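Local coordinates for tailspike protein (PDB 6E1R) that probably binds and depolymerises the surface polysaccharide of its Acinetobacter host, acting as a trimeric tailspike of phage vB_ApiP_P1, at residues 257-262 / 280-285; 306-311 / 335-340; 313-318 / 342-347; 358-363 / 391-396; 368-373 / 398-403. One frame throughout, in Å; residues are numbered along the deposited sequence.

Contacts 1 to 4 join successive coils of the parallel beta-helix in the middle of this chain, which lacks the N-terminal part of the tailspike; contact 5 sets the following loop against a late corner. Contacts 1 and 2 lie in series, their centres about 10 Å apart, and meet where strands 281-284 and 306-309 pair. Contacts 2 and 3 alternate along the chain, with centres about 11 Å apart. Contacts 4 and 5 alternate likewise, with centres about 10 Å apart, contact 4 bordering strand 331-338 and contact 5 strand 346-350. The centres of contacts 1 and 5 are about 22 Å apart. Contacts 1, 2 and 4 also touch a second subunit, so coil pairing and trimer share residues.

Contact 1 of 5, residues 257-262 / 280-285; sequences IFRKGT and ACDLEQ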
# COMPACT_ATOMS: atom_id res chain seq x y z
N ILE A 257 -7.80 14.70 5.26
CA ILE A 257 -9.17 14.97 4.85
C ILE A 257 -9.19 16.26 4.04
O ILE A 257 -8.62 17.28 4.46
CB ILE A 257 -10.12 15.08 6.06
CG1 ILE A 257 -10.09 13.78 6.87
CG2 ILE A 257 -11.53 15.38 5.59
CD1 ILE A 257 -10.73 13.91 8.24
N PHE A 258 -9.85 16.22 2.88
CA PHE A 258 -10.00 17.38 2.00
C PHE A 258 -11.48 17.58 1.72
O PHE A 258 -12.08 16.80 0.96
CB PHE A 258 -9.22 17.18 0.70
CG PHE A 258 -7.75 16.93 0.90
CD1 PHE A 258 -7.28 15.65 1.17
CD2 PHE A 258 -6.84 17.96 0.79
CE1 PHE A 258 -5.93 15.42 1.35
CE2 PHE A 258 -5.48 17.73 0.97
CZ PHE A 258 -5.03 16.46 1.24
N ARG A 259 -12.07 18.60 2.33
CA ARG A 259 -13.50 18.88 2.20
C ARG A 259 -13.73 20.32 1.78
O ARG A 259 -12.95 21.22 2.11
CB ARG A 259 -14.26 18.61 3.51
CG ARG A 259 -14.37 17.16 3.91
CD ARG A 259 -15.34 17.03 5.06
NE ARG A 259 -15.56 15.64 5.45
CZ ARG A 259 -15.02 15.07 6.53
NH1 ARG A 259 -14.24 15.78 7.33
NH2 ARG A 259 -15.27 13.80 6.80
N LYS A 260 -14.82 20.53 1.04
CA LYS A 260 -15.40 21.85 0.78
C LYS A 260 -14.44 22.76 0.01
O LYS A 260 -14.29 23.94 0.34
CB LYS A 260 -15.82 22.53 2.09
CG LYS A 260 -16.80 21.75 2.94
CD LYS A 260 -18.13 21.57 2.23
CE LYS A 260 -19.07 20.71 3.08
NZ LYS A 260 -19.37 21.34 4.40
N GLY A 261 -13.79 22.22 -1.01
CA GLY A 261 -13.00 23.06 -1.89
C GLY A 261 -13.87 23.85 -2.85
O GLY A 261 -14.95 23.40 -3.24
N THR A 262 -13.41 25.04 -3.23
CA THR A 262 -14.20 25.90 -4.10
C THR A 262 -13.41 26.53 -5.24
O THR A 262 -13.99 27.28 -6.02
CB THR A 262 -14.87 27.02 -3.28
OG1 THR A 262 -13.94 27.56 -2.33
CG2 THR A 262 -16.09 26.49 -2.55
N ALA A 280 -5.20 6.17 2.56
CA ALA A 280 -6.43 6.22 3.36
C ALA A 280 -6.92 7.65 3.56
O ALA A 280 -7.45 8.00 4.62
CB ALA A 280 -6.23 5.52 4.70
N CYS A 281 -6.76 8.49 2.54
CA CYS A 281 -7.20 9.87 2.62
C CYS A 281 -8.68 9.99 2.28
O CYS A 281 -9.30 9.06 1.74
CB CYS A 281 -6.36 10.76 1.71
SG CYS A 281 -4.63 10.90 2.21
N ASP A 282 -9.25 11.14 2.60
CA ASP A 282 -10.68 11.39 2.44
C ASP A 282 -10.87 12.66 1.63
O ASP A 282 -10.60 13.76 2.12
CB ASP A 282 -11.36 11.50 3.80
CG ASP A 282 -12.87 11.64 3.71
OD1 ASP A 282 -13.42 11.42 2.61
OD2 ASP A 282 -13.49 11.98 4.73
N LEU A 283 -11.33 12.52 0.39
CA LEU A 283 -11.60 13.64 -0.51
C LEU A 283 -13.09 13.63 -0.83
O LEU A 283 -13.54 12.93 -1.74
CB LEU A 283 -10.76 13.55 -1.80
CG LEU A 283 -9.24 13.77 -1.73
CD1 LEU A 283 -8.51 12.59 -1.10
CD2 LEU A 283 -8.69 14.07 -3.12
N GLU A 284 -13.86 14.40 -0.07
CA GLU A 284 -15.31 14.39 -0.22
C GLU A 284 -15.88 15.79 -0.01
O GLU A 284 -15.24 16.67 0.58
CB GLU A 284 -15.98 13.40 0.74
CG GLU A 284 -15.83 13.74 2.21
CD GLU A 284 -16.65 12.83 3.10
OE1 GLU A 284 -17.84 12.60 2.79
OE2 GLU A 284 -16.11 12.32 4.11
N GLN A 285 -17.10 15.98 -0.53
CA GLN A 285 -17.89 17.19 -0.31
C GLN A 285 -17.21 18.44 -0.86
O GLN A 285 -17.39 19.54 -0.33
CB GLN A 285 -18.22 17.37 1.18
CG GLN A 285 -19.03 16.22 1.76
CD GLN A 285 -19.33 16.41 3.24
OE1 GLN A 285 -19.05 17.47 3.81
NE2 GLN A 285 -19.90 15.39 3.86
O HOH W 1 -21.31 18.85 5.52
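Strands 257-259 and 281-284 run parallel with their axes 4.7 Å apart, Ile-257 facing Asp-282 and Phe-258 facing Leu-283. The peptide groups of Phe-258 do the pairing: its N gives a nearly straight bond to Asp-282 O at 2.7 Å, and its O receives Glu-284 N at 3.2 Å. On one face Phe-258 and Leu-283 lie side by side, with Phe-258 CD1 4.0 Å from Leu-283 CG. Phe-258 also stacks on Phe-222 of strand 221-222, which pairs with strand 257-259 on its other side, and Phe-253 of strand 251-254 touches it too. Such piling of apolar residues on successive coils is characteristic of the interior of a parallel beta-helix, where large flat or branched side chains fill the core. The other face carries Ile-257 and a salt-bridge network of Arg-259, Asp-282 and Glu-284. The chain of Arg-259, extended from CG to NE, lies alongside Glu-284 and brings NH2 within 3.2 Å of Glu-284 OE2, a hydrogen-bonded salt bridge that meets the oxygen from above the carboxylate plane. Asp-282 OD2, 3.3 Å from Arg-259 NH2, lies well out of the guanidinium plane, so no N-H points at it and charge alone attracts; the two planes stand 88° apart. Ile-257 CG2 rests over one guanidinium face, off centre. Beyond the strands, Lys-260 N makes a weak bond to Gln-285 O at 3.1 Å. A water links their side chains, accepting weakly from Lys-260 NZ and donating to Gln-285 OE1.

Contact 2 of 5, residues 306-311 / 335-340; sequences GYIEAN and QGIHMN
Gly-306 O and His-338 N open the backbone pairing with a bond of 2.9 Å, and Ile-308 N returns to His-338 O at 3.0 Å, so both sides of the His-338 residue are held. Farther along, Ala-310 N reaches Asn-340 O at 3.1 Å. Gly-306 suits its place because a side chain at its positive phi would press on the preceding carbonyl oxygen. Among the apolar contacts, Ile-308 fits against two residues: its CG1 lies 3.8 Å from Ile-337 CG2, and its CD1 touches CE of selenomethionine Met-339, the latter two side chains running side by side. Branched and flexible residues fill this buried side, and Phe-334 touches both Ile-308 and Met-339. The aromatic pair lies on the other face. His-338 has CG anti to the backbone N (chi1 -172°), which places His-338 CG 3.7 Å from Tyr-307 CE2; His-338 CB also meets Tyr-307 CD2. The ring planes are inclined at 49°, an oblique pair with centroids 5.2 Å apart. At the edge of the imidazole and in its plane, Glu-309 OE1 comes within 3.3 Å of His-338 CD2. The polar ends belong to the trimer interface: Tyr-307 OH bonds to Thr-274 and His-338 ND1 to Ser-299, both of the second subunit. Parallel pairing of successive coils, with Ile-308 and Met-339 inside the parallel beta-helix and Tyr-307 and His-338 meeting another subunit, is consistent with a trimeric tailspike.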
# COMPACT_ATOMS: atom_id res chain seq x y z
N GLY A 306 -9.20 4.70 1.09
CA GLY A 306 -9.73 6.01 1.37
C GLY A 306 -11.05 6.24 0.66
O GLY A 306 -11.69 5.30 0.17
N TYR A 307 -11.46 7.51 0.59
CA TYR A 307 -12.73 7.90 0.00
C TYR A 307 -12.51 9.00 -1.02
O TYR A 307 -11.73 9.93 -0.80
CB TYR A 307 -13.72 8.40 1.06
CG TYR A 307 -14.16 7.36 2.06
CD1 TYR A 307 -13.34 6.99 3.11
CD2 TYR A 307 -15.42 6.78 1.97
CE1 TYR A 307 -13.74 6.04 4.03
CE2 TYR A 307 -15.84 5.84 2.89
CZ TYR A 307 -14.99 5.47 3.91
OH TYR A 307 -15.40 4.53 4.83
N ILE A 308 -13.21 8.89 -2.15
CA ILE A 308 -13.35 9.99 -3.10
C ILE A 308 -14.82 10.03 -3.50
O ILE A 308 -15.24 9.31 -4.41
CB ILE A 308 -12.43 9.83 -4.33
CG1 ILE A 308 -10.97 9.66 -3.91
CG2 ILE A 308 -12.58 11.02 -5.26
CD1 ILE A 308 -10.01 9.49 -5.06
N GLU A 309 -15.61 10.85 -2.82
CA GLU A 309 -17.05 10.80 -2.99
C GLU A 309 -17.64 12.20 -2.80
O GLU A 309 -16.93 13.15 -2.47
CB GLU A 309 -17.69 9.81 -2.01
CG GLU A 309 -17.42 10.10 -0.54
CD GLU A 309 -18.12 9.11 0.38
OE1 GLU A 309 -18.62 8.09 -0.12
OE2 GLU A 309 -18.16 9.37 1.60
N ALA A 310 -18.95 12.30 -3.05
CA ALA A 310 -19.73 13.51 -2.76
C ALA A 310 -19.17 14.74 -3.46
O ALA A 310 -19.24 15.85 -2.93
CB ALA A 310 -19.83 13.75 -1.25
N ASN A 311 -18.63 14.57 -4.67
CA ASN A 311 -18.14 15.70 -5.45
C ASN A 311 -18.98 15.84 -6.72
O ASN A 311 -18.47 15.72 -7.83
CB ASN A 311 -16.66 15.51 -5.79
CG ASN A 311 -15.82 15.23 -4.56
OD1 ASN A 311 -15.88 15.96 -3.58
ND2 ASN A 311 -15.05 14.15 -4.61
N GLN A 335 -6.41 2.03 -5.43
CA GLN A 335 -6.36 0.73 -4.76
C GLN A 335 -7.35 0.74 -3.60
O GLN A 335 -7.07 1.29 -2.53
CB GLN A 335 -4.94 0.43 -4.29
CG GLN A 335 -4.80 -0.91 -3.57
CD GLN A 335 -3.35 -1.27 -3.28
OE1 GLN A 335 -2.44 -0.74 -3.91
NE2 GLN A 335 -3.15 -2.17 -2.33
N GLY A 336 -8.51 0.12 -3.81
CA GLY A 336 -9.51 -0.03 -2.77
C GLY A 336 -10.09 1.28 -2.29
O GLY A 336 -10.10 1.55 -1.08
N ILE A 337 -10.60 2.10 -3.21
CA ILE A 337 -11.14 3.41 -2.89
C ILE A 337 -12.66 3.33 -2.89
O ILE A 337 -13.26 2.76 -3.81
CB ILE A 337 -10.64 4.47 -3.89
CG1 ILE A 337 -9.13 4.38 -4.06
CG2 ILE A 337 -11.04 5.87 -3.42
CD1 ILE A 337 -8.36 4.54 -2.77
N HIS A 338 -13.28 3.90 -1.86
CA HIS A 338 -14.73 4.01 -1.81
C HIS A 338 -15.15 5.25 -2.59
O HIS A 338 -14.84 6.38 -2.18
CB HIS A 338 -15.21 4.07 -0.36
CG HIS A 338 -16.70 3.99 -0.21
ND1 HIS A 338 -17.35 2.80 0.05
CD2 HIS A 338 -17.66 4.93 -0.30
CE1 HIS A 338 -18.65 3.02 0.12
NE2 HIS A 338 -18.87 4.31 -0.09
N MSE A 339 -15.83 5.05 -3.71
CA MSE A 339 -16.14 6.16 -4.61
C MSE A 339 -17.63 6.29 -4.92
O MSE A 339 -18.09 5.87 -5.99
CB MSE A 339 -15.36 6.01 -5.92
CG MSE A 339 -13.85 6.05 -5.73
SE MSE A 339 -12.87 5.73 -7.38
CE MSE A 339 -11.92 7.42 -7.51
N ASN A 340 -18.38 6.87 -3.99
CA ASN A 340 -19.81 7.14 -4.16
C ASN A 340 -19.95 8.51 -4.82
O ASN A 340 -19.92 9.54 -4.14
CB ASN A 340 -20.53 7.08 -2.82
CG ASN A 340 -22.03 7.17 -2.97
OD1 ASN A 340 -22.57 7.04 -4.07
ND2 ASN A 340 -22.72 7.39 -1.86

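Contact 3 of 5, residues 313-318 / 342-347; sequences STPYVI and PCSVAI
Val-317 and Ile-347 meet at the apolar centre, Val-317 CB lying 3.7 Å from Ile-347 CG2. The valine also makes contact through its CG2 methyl, anti to the carbonyl carbon, which touches Cys-343 SG at 3.6 Å and rests on Pro-342 CB. Ile-308 of strand 306-309 packs on both Val-317 and Pro-342, and compact or branched apolar residues suit this buried position between two corners. Close to this centre, Ile-347 O accepts from both Val-317 N and Ile-318 N. Moving outward, Tyr-316 lays CE1 against Val-345 CG1 at 3.7 Å, its ring crossing that valine at a slant; Ala-346 O sits in the plane of the ring at its edge. Pro-315 CB touches Val-345 CG2 and, from within its own segment, also lies over one face of the tyrosine ring, toward the rim. A second carbonyl oxygen that accepts twice is Pro-315 O, which takes Val-345 N at 2.8 Å, in the carbonyl plane on a lone pair, and Ala-346 N at 3.2 Å. At the polar edge, Thr-314 O accepts Ser-344 N at 2.9 Å, and a water joins Ser-313 O, weakly, to Ser-344 OG. Both segments turn a corner of the beta-helix here, at Val-317 and at Ile-347. The two doubled acceptors therefore imply that amides bunched by the bends are satisfied without the regular alternation of paired strands.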
# COMPACT_ATOMS: atom_id res chain seq x y z
N SER A 313 -20.39 18.28 -8.28
CA SER A 313 -20.18 19.40 -9.18
C SER A 313 -18.78 19.48 -9.75
O SER A 313 -18.49 20.39 -10.53
CB SER A 313 -20.52 20.72 -8.46
OG SER A 313 -21.83 20.68 -7.94
N THR A 314 -17.89 18.56 -9.38
CA THR A 314 -16.52 18.59 -9.88
C THR A 314 -16.42 17.68 -11.10
O THR A 314 -16.76 16.50 -11.01
CB THR A 314 -15.55 18.14 -8.81
OG1 THR A 314 -15.71 18.95 -7.65
CG2 THR A 314 -14.12 18.28 -9.31
N PRO A 315 -15.96 18.20 -12.25
CA PRO A 315 -15.91 17.35 -13.46
C PRO A 315 -15.02 16.13 -13.32
O PRO A 315 -15.46 15.01 -13.61
CB PRO A 315 -15.41 18.32 -14.54
CG PRO A 315 -15.82 19.66 -14.05
CD PRO A 315 -15.68 19.61 -12.55
N TYR A 316 -13.78 16.31 -12.89
CA TYR A 316 -12.82 15.22 -12.84
C TYR A 316 -12.30 15.04 -11.42
O TYR A 316 -12.31 15.96 -10.60
CB TYR A 316 -11.65 15.48 -13.80
CG TYR A 316 -12.07 15.90 -15.18
CD1 TYR A 316 -12.74 15.03 -16.03
CD2 TYR A 316 -11.79 17.18 -15.65
CE1 TYR A 316 -13.12 15.42 -17.30
CE2 TYR A 316 -12.17 17.58 -16.92
CZ TYR A 316 -12.84 16.70 -17.74
OH TYR A 316 -13.22 17.09 -19.00
N VAL A 317 -11.83 13.82 -11.14
CA VAL A 317 -11.17 13.56 -9.87
C VAL A 317 -9.70 13.96 -9.95
O VAL A 317 -9.18 14.67 -9.07
CB VAL A 317 -11.33 12.09 -9.46
CG1 VAL A 317 -10.47 11.77 -8.25
CG2 VAL A 317 -12.79 11.77 -9.17
N ILE A 318 -9.01 13.53 -11.00
CA ILE A 318 -7.62 13.89 -11.22
C ILE A 318 -7.45 14.21 -12.70
O ILE A 318 -8.00 13.52 -13.57
CB ILE A 318 -6.66 12.77 -10.77
CG1 ILE A 318 -5.20 13.21 -10.95
CG2 ILE A 318 -6.94 11.47 -11.50
CD1 ILE A 318 -4.21 12.33 -10.22
N PRO A 342 -17.77 10.13 -7.26
CA PRO A 342 -16.52 10.88 -7.06
C PRO A 342 -16.42 12.14 -7.90
O PRO A 342 -15.65 13.04 -7.54
CB PRO A 342 -15.45 9.86 -7.46
CG PRO A 342 -16.12 9.00 -8.46
CD PRO A 342 -17.56 8.90 -8.03
N CYS A 343 -17.16 12.24 -9.00
CA CYS A 343 -17.08 13.39 -9.90
C CYS A 343 -18.29 13.36 -10.82
O CYS A 343 -19.22 12.57 -10.63
CB CYS A 343 -15.76 13.38 -10.69
SG CYS A 343 -15.48 11.84 -11.58
N SER A 344 -18.28 14.23 -11.83
CA SER A 344 -19.43 14.40 -12.71
C SER A 344 -19.17 14.06 -14.17
O SER A 344 -20.14 13.79 -14.90
CB SER A 344 -19.96 15.84 -12.63
OG SER A 344 -18.99 16.76 -13.06
N VAL A 345 -17.92 14.05 -14.63
CA VAL A 345 -17.63 13.75 -16.03
C VAL A 345 -16.81 12.47 -16.14
O VAL A 345 -17.24 11.51 -16.79
CB VAL A 345 -16.91 14.93 -16.71
CG1 VAL A 345 -16.66 14.62 -18.18
CG2 VAL A 345 -17.71 16.20 -16.55
N ALA A 346 -15.63 12.45 -15.52
CA ALA A 346 -14.77 11.28 -15.57
C ALA A 346 -13.79 11.34 -14.40
O ALA A 346 -13.31 12.42 -14.05
CB ALA A 346 -14.00 11.21 -16.89
N ILE A 347 -13.51 10.18 -13.80
CA ILE A 347 -12.58 10.14 -12.67
C ILE A 347 -11.20 10.59 -13.11
O ILE A 347 -10.60 11.50 -12.53
CB ILE A 347 -12.56 8.74 -12.04
CG1 ILE A 347 -13.93 8.39 -11.47
CG2 ILE A 347 -11.49 8.66 -10.96
CD1 ILE A 347 -14.03 6.98 -10.93
O HOH W 2 -19.83 19.47 -12.70

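Contact 4 of 5, residues 358-363 / 391-396; sequences YIFEGC and NHFTLA
Asn-391 ND2 donates to Phe-360 O at 2.6 Å, approaching from above the carbonyl plane while the oxygen stays in the plane of the asparagine amide. The same amide accepts on its other end: Cys-363 N reaches Asn-391 OD1 at 2.8 Å, lying in the plane of that side-chain carbonyl. Asparagine suits the position because one flat group can satisfy both a backbone carbonyl and a backbone N-H across the turn at Gly-362, whose positive phi favours glycine. Asn-391 CG stands anti to the carbonyl carbon (chi1 -63°); the amide it carries bonds to both sides of the turn, and ND2 has a second partner in Ser-388 OG, which further fixes its rotation. Next in line, His-392 N gives a nearly straight bond to Cys-363 O at 2.9 Å, starting the pairing of strand 392-395 with strand 364-367. Two apolar contacts lie beside the polar ones. Phe-393 directs CZ to Cys-363 CB at 3.8 Å, and the same CZ is 4.4 Å from Phe-360 CD2, which lies near the plane of the Phe-393 ring at its edge. The compact cysteine offers its CB to the phenyl tip. In the parallel beta-helix, strand 357-361 runs between strands 331-338 and 385-389; the ring of Phe-360 stacks on Phe-334 of the former, while Glu-361 turns to a salt bridge with Lys-333 of the second subunit.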
# COMPACT_ATOMS: atom_id res chain seq x y z
N TYR A 358 -4.48 3.61 -16.00
CA TYR A 358 -5.26 3.59 -14.77
C TYR A 358 -5.44 2.16 -14.27
O TYR A 358 -5.61 1.23 -15.07
CB TYR A 358 -6.63 4.25 -14.97
CG TYR A 358 -6.55 5.73 -15.22
CD1 TYR A 358 -6.30 6.23 -16.49
CD2 TYR A 358 -6.71 6.64 -14.18
CE1 TYR A 358 -6.22 7.60 -16.72
CE2 TYR A 358 -6.63 8.00 -14.40
CZ TYR A 358 -6.39 8.47 -15.67
OH TYR A 358 -6.31 9.83 -15.89
N ILE A 359 -5.39 2.00 -12.95
CA ILE A 359 -5.71 0.74 -12.29
C ILE A 359 -6.79 1.02 -11.26
O ILE A 359 -6.61 1.87 -10.38
CB ILE A 359 -4.47 0.11 -11.63
CG1 ILE A 359 -3.53 -0.46 -12.69
CG2 ILE A 359 -4.89 -0.98 -10.65
CD1 ILE A 359 -2.30 -1.13 -12.13
N PHE A 360 -7.91 0.33 -11.39
CA PHE A 360 -9.00 0.38 -10.42
C PHE A 360 -9.09 -1.00 -9.78
O PHE A 360 -9.59 -1.95 -10.39
CB PHE A 360 -10.32 0.78 -11.08
CG PHE A 360 -10.35 2.21 -11.55
CD1 PHE A 360 -9.80 2.57 -12.77
CD2 PHE A 360 -10.94 3.19 -10.77
CE1 PHE A 360 -9.83 3.89 -13.20
CE2 PHE A 360 -10.98 4.51 -11.19
CZ PHE A 360 -10.42 4.86 -12.41
N GLU A 361 -8.59 -1.10 -8.55
CA GLU A 361 -8.43 -2.37 -7.85
C GLU A 361 -9.38 -2.40 -6.66
O GLU A 361 -9.11 -1.77 -5.63
CB GLU A 361 -6.98 -2.57 -7.43
CG GLU A 361 -6.65 -3.95 -6.91
CD GLU A 361 -5.21 -4.05 -6.46
OE1 GLU A 361 -4.32 -4.20 -7.32
OE2 GLU A 361 -4.96 -3.95 -5.24
N GLY A 362 -10.49 -3.13 -6.80
CA GLY A 362 -11.41 -3.31 -5.70
C GLY A 362 -12.20 -2.08 -5.30
O GLY A 362 -12.72 -2.04 -4.18
N CYS A 363 -12.31 -1.09 -6.18
CA CYS A 363 -13.06 0.11 -5.84
C CYS A 363 -14.55 -0.19 -5.72
O CYS A 363 -15.06 -1.16 -6.28
CB CYS A 363 -12.82 1.21 -6.88
SG CYS A 363 -11.10 1.76 -6.98
N ASN A 391 -13.92 -4.52 -9.12
CA ASN A 391 -14.60 -3.24 -8.95
C ASN A 391 -16.11 -3.43 -8.97
O ASN A 391 -16.63 -4.24 -9.73
CB ASN A 391 -14.19 -2.27 -10.06
CG ASN A 391 -12.71 -1.93 -10.02
OD1 ASN A 391 -12.17 -1.57 -8.98
ND2 ASN A 391 -12.05 -2.05 -11.17
N HIS A 392 -16.80 -2.67 -8.12
CA HIS A 392 -18.26 -2.62 -8.13
C HIS A 392 -18.69 -1.18 -8.33
O HIS A 392 -18.42 -0.32 -7.49
CB HIS A 392 -18.85 -3.17 -6.83
CG HIS A 392 -20.34 -3.03 -6.76
ND1 HIS A 392 -21.19 -3.64 -7.66
CD2 HIS A 392 -21.13 -2.34 -5.90
CE1 HIS A 392 -22.44 -3.34 -7.36
NE2 HIS A 392 -22.43 -2.55 -6.30
N PHE A 393 -19.37 -0.92 -9.45
CA PHE A 393 -19.85 0.41 -9.79
C PHE A 393 -21.31 0.32 -10.20
O PHE A 393 -21.64 -0.39 -11.16
CB PHE A 393 -19.01 1.04 -10.91
CG PHE A 393 -17.66 1.51 -10.46
CD1 PHE A 393 -17.52 2.26 -9.31
CD2 PHE A 393 -16.53 1.19 -11.19
CE1 PHE A 393 -16.27 2.69 -8.90
CE2 PHE A 393 -15.28 1.62 -10.79
CZ PHE A 393 -15.15 2.38 -9.64
N THR A 394 -22.18 1.02 -9.48
CA THR A 394 -23.56 1.18 -9.89
C THR A 394 -23.69 2.46 -10.70
O THR A 394 -23.11 3.49 -10.35
CB THR A 394 -24.49 1.23 -8.68
OG1 THR A 394 -23.72 1.40 -7.48
CG2 THR A 394 -25.29 -0.07 -8.57
N LEU A 395 -24.44 2.39 -11.79
CA LEU A 395 -24.56 3.51 -12.72
C LEU A 395 -25.82 4.31 -12.40
O LEU A 395 -26.93 3.79 -12.48
CB LEU A 395 -24.60 3.01 -14.17
CG LEU A 395 -23.32 2.32 -14.65
CD1 LEU A 395 -23.46 1.89 -16.11
CD2 LEU A 395 -22.11 3.22 -14.46
N ALA A 396 -25.63 5.57 -12.05
CA ALA A 396 -26.71 6.53 -11.88
C ALA A 396 -26.79 7.40 -13.13
O ALA A 396 -26.14 7.13 -14.15
CB ALA A 396 -26.49 7.35 -10.61

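Contact 5 of 5, residues 368-373 / 398-403; sequences ISAVVE and GGSIGD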
# COMPACT_ATOMS: atom_id res chain seq x y z
N ILE A 368 -21.94 8.75 -11.32
CA ILE A 368 -22.70 9.65 -12.18
C ILE A 368 -21.82 10.18 -13.31
O ILE A 368 -22.12 11.22 -13.90
CB ILE A 368 -23.33 10.80 -11.38
CG1 ILE A 368 -22.25 11.55 -10.60
CG2 ILE A 368 -24.40 10.29 -10.44
CD1 ILE A 368 -22.74 12.81 -9.94
N SER A 369 -20.73 9.48 -13.61
CA SER A 369 -19.74 9.95 -14.56
C SER A 369 -19.14 8.76 -15.29
O SER A 369 -19.53 7.61 -15.06
CB SER A 369 -18.64 10.74 -13.84
OG SER A 369 -17.87 9.90 -13.01
N ALA A 370 -18.19 9.04 -16.18
CA ALA A 370 -17.41 7.99 -16.80
C ALA A 370 -16.23 7.62 -15.90
O ALA A 370 -15.94 8.29 -14.90
CB ALA A 370 -16.92 8.42 -18.18
N VAL A 371 -15.54 6.54 -16.26
CA VAL A 371 -14.39 6.11 -15.47
C VAL A 371 -13.15 6.91 -15.86
O VAL A 371 -12.45 7.46 -15.00
CB VAL A 371 -14.17 4.60 -15.63
CG1 VAL A 371 -12.91 4.17 -14.90
CG2 VAL A 371 -15.38 3.84 -15.11
N VAL A 372 -12.85 6.98 -17.16
CA VAL A 372 -11.71 7.74 -17.66
C VAL A 372 -12.14 8.48 -18.92
O VAL A 372 -13.16 8.18 -19.54
CB VAL A 372 -10.49 6.85 -17.96
CG1 VAL A 372 -9.93 6.25 -16.68
CG2 VAL A 372 -10.85 5.76 -18.95
N GLU A 373 -11.33 9.47 -19.29
CA GLU A 373 -11.51 10.21 -20.53
C GLU A 373 -10.15 10.48 -21.15
O GLU A 373 -9.27 11.04 -20.49
CB GLU A 373 -12.25 11.53 -20.31
CG GLU A 373 -12.45 12.34 -21.58
CD GLU A 373 -13.18 13.65 -21.35
OE1 GLU A 373 -14.05 13.70 -20.45
OE2 GLU A 373 -12.90 14.63 -22.07
N GLY A 398 -26.03 9.74 -15.84
CA GLY A 398 -24.76 10.24 -16.33
C GLY A 398 -23.60 9.28 -16.17
O GLY A 398 -22.51 9.56 -16.69
N GLY A 399 -23.79 8.17 -15.46
CA GLY A 399 -22.71 7.22 -15.27
C GLY A 399 -22.55 6.27 -16.44
O GLY A 399 -23.50 5.93 -17.13
N SER A 400 -21.30 5.85 -16.66
CA SER A 400 -20.98 4.97 -17.77
C SER A 400 -19.66 4.28 -17.49
O SER A 400 -18.75 4.88 -16.91
CB SER A 400 -20.90 5.74 -19.09
OG SER A 400 -19.90 6.74 -19.04
N ILE A 401 -19.56 3.02 -17.89
CA ILE A 401 -18.31 2.26 -17.79
C ILE A 401 -17.82 1.75 -19.13
O ILE A 401 -16.65 1.34 -19.23
CB ILE A 401 -18.44 1.08 -16.80
CG1 ILE A 401 -19.58 0.15 -17.22
CG2 ILE A 401 -18.66 1.59 -15.38
CD1 ILE A 401 -19.76 -1.04 -16.30
N GLY A 402 -18.65 1.76 -20.17
CA GLY A 402 -18.20 1.31 -21.48
C GLY A 402 -17.87 -0.17 -21.46
O GLY A 402 -18.65 -1.00 -20.96
N ASP A 403 -16.71 -0.51 -22.01
CA ASP A 403 -16.25 -1.89 -22.07
C ASP A 403 -15.36 -2.27 -20.90
O ASP A 403 -14.70 -3.31 -20.95
CB ASP A 403 -15.51 -2.14 -23.39
CG ASP A 403 -16.41 -2.05 -24.60
OD1 ASP A 403 -17.62 -2.31 -24.46
OD2 ASP A 403 -15.90 -1.72 -25.69
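The corner of the parallel beta-helix at Val-371 is flanked by the loop after strand 392-395, and Ser-369 and Ser-400 tie the two together. Strand 372-373, which follows the corner, is outermost in its sheet within the chain, and segment 398-403, which forms no regular strand, packs beside the bend. Ser-400 N donates to Ser-369 O at 3.0 Å, the sole hydrogen bond between the segments, and it arrives from above the carbonyl plane, 48° out of it. Softer C-H contacts lie on either side of it in sequence: Gly-399 CA is 3.2 Å from Ser-369 O, and Ala-370 CA is 3.4 Å from Ser-400 O. The backbones also run close at the start of the contact, where Gly-399 CA is 3.9 Å from Ile-368 CA. Just before it, the positive phi of Gly-398 would bring a side chain against the preceding carbonyl oxygen, which favours glycine there. Ala-370 meets Ser-400 through its single methyl, Ala-370 CB lying 3.5 Å from Ser-400 OG, which is turned between the backbone N and the carbonyl carbon (chi1 60°). From there the hydroxyl bonds to Asn-380 ND2, and OD1 of that asparagine takes Val-371 N, so one side chain serves both segments. Phe-360 of strand 357-361 touches Val-371. At the far end of the contact, the methyls Val-371 CG2 and Ile-401 CG2 touch at 4.0 Å.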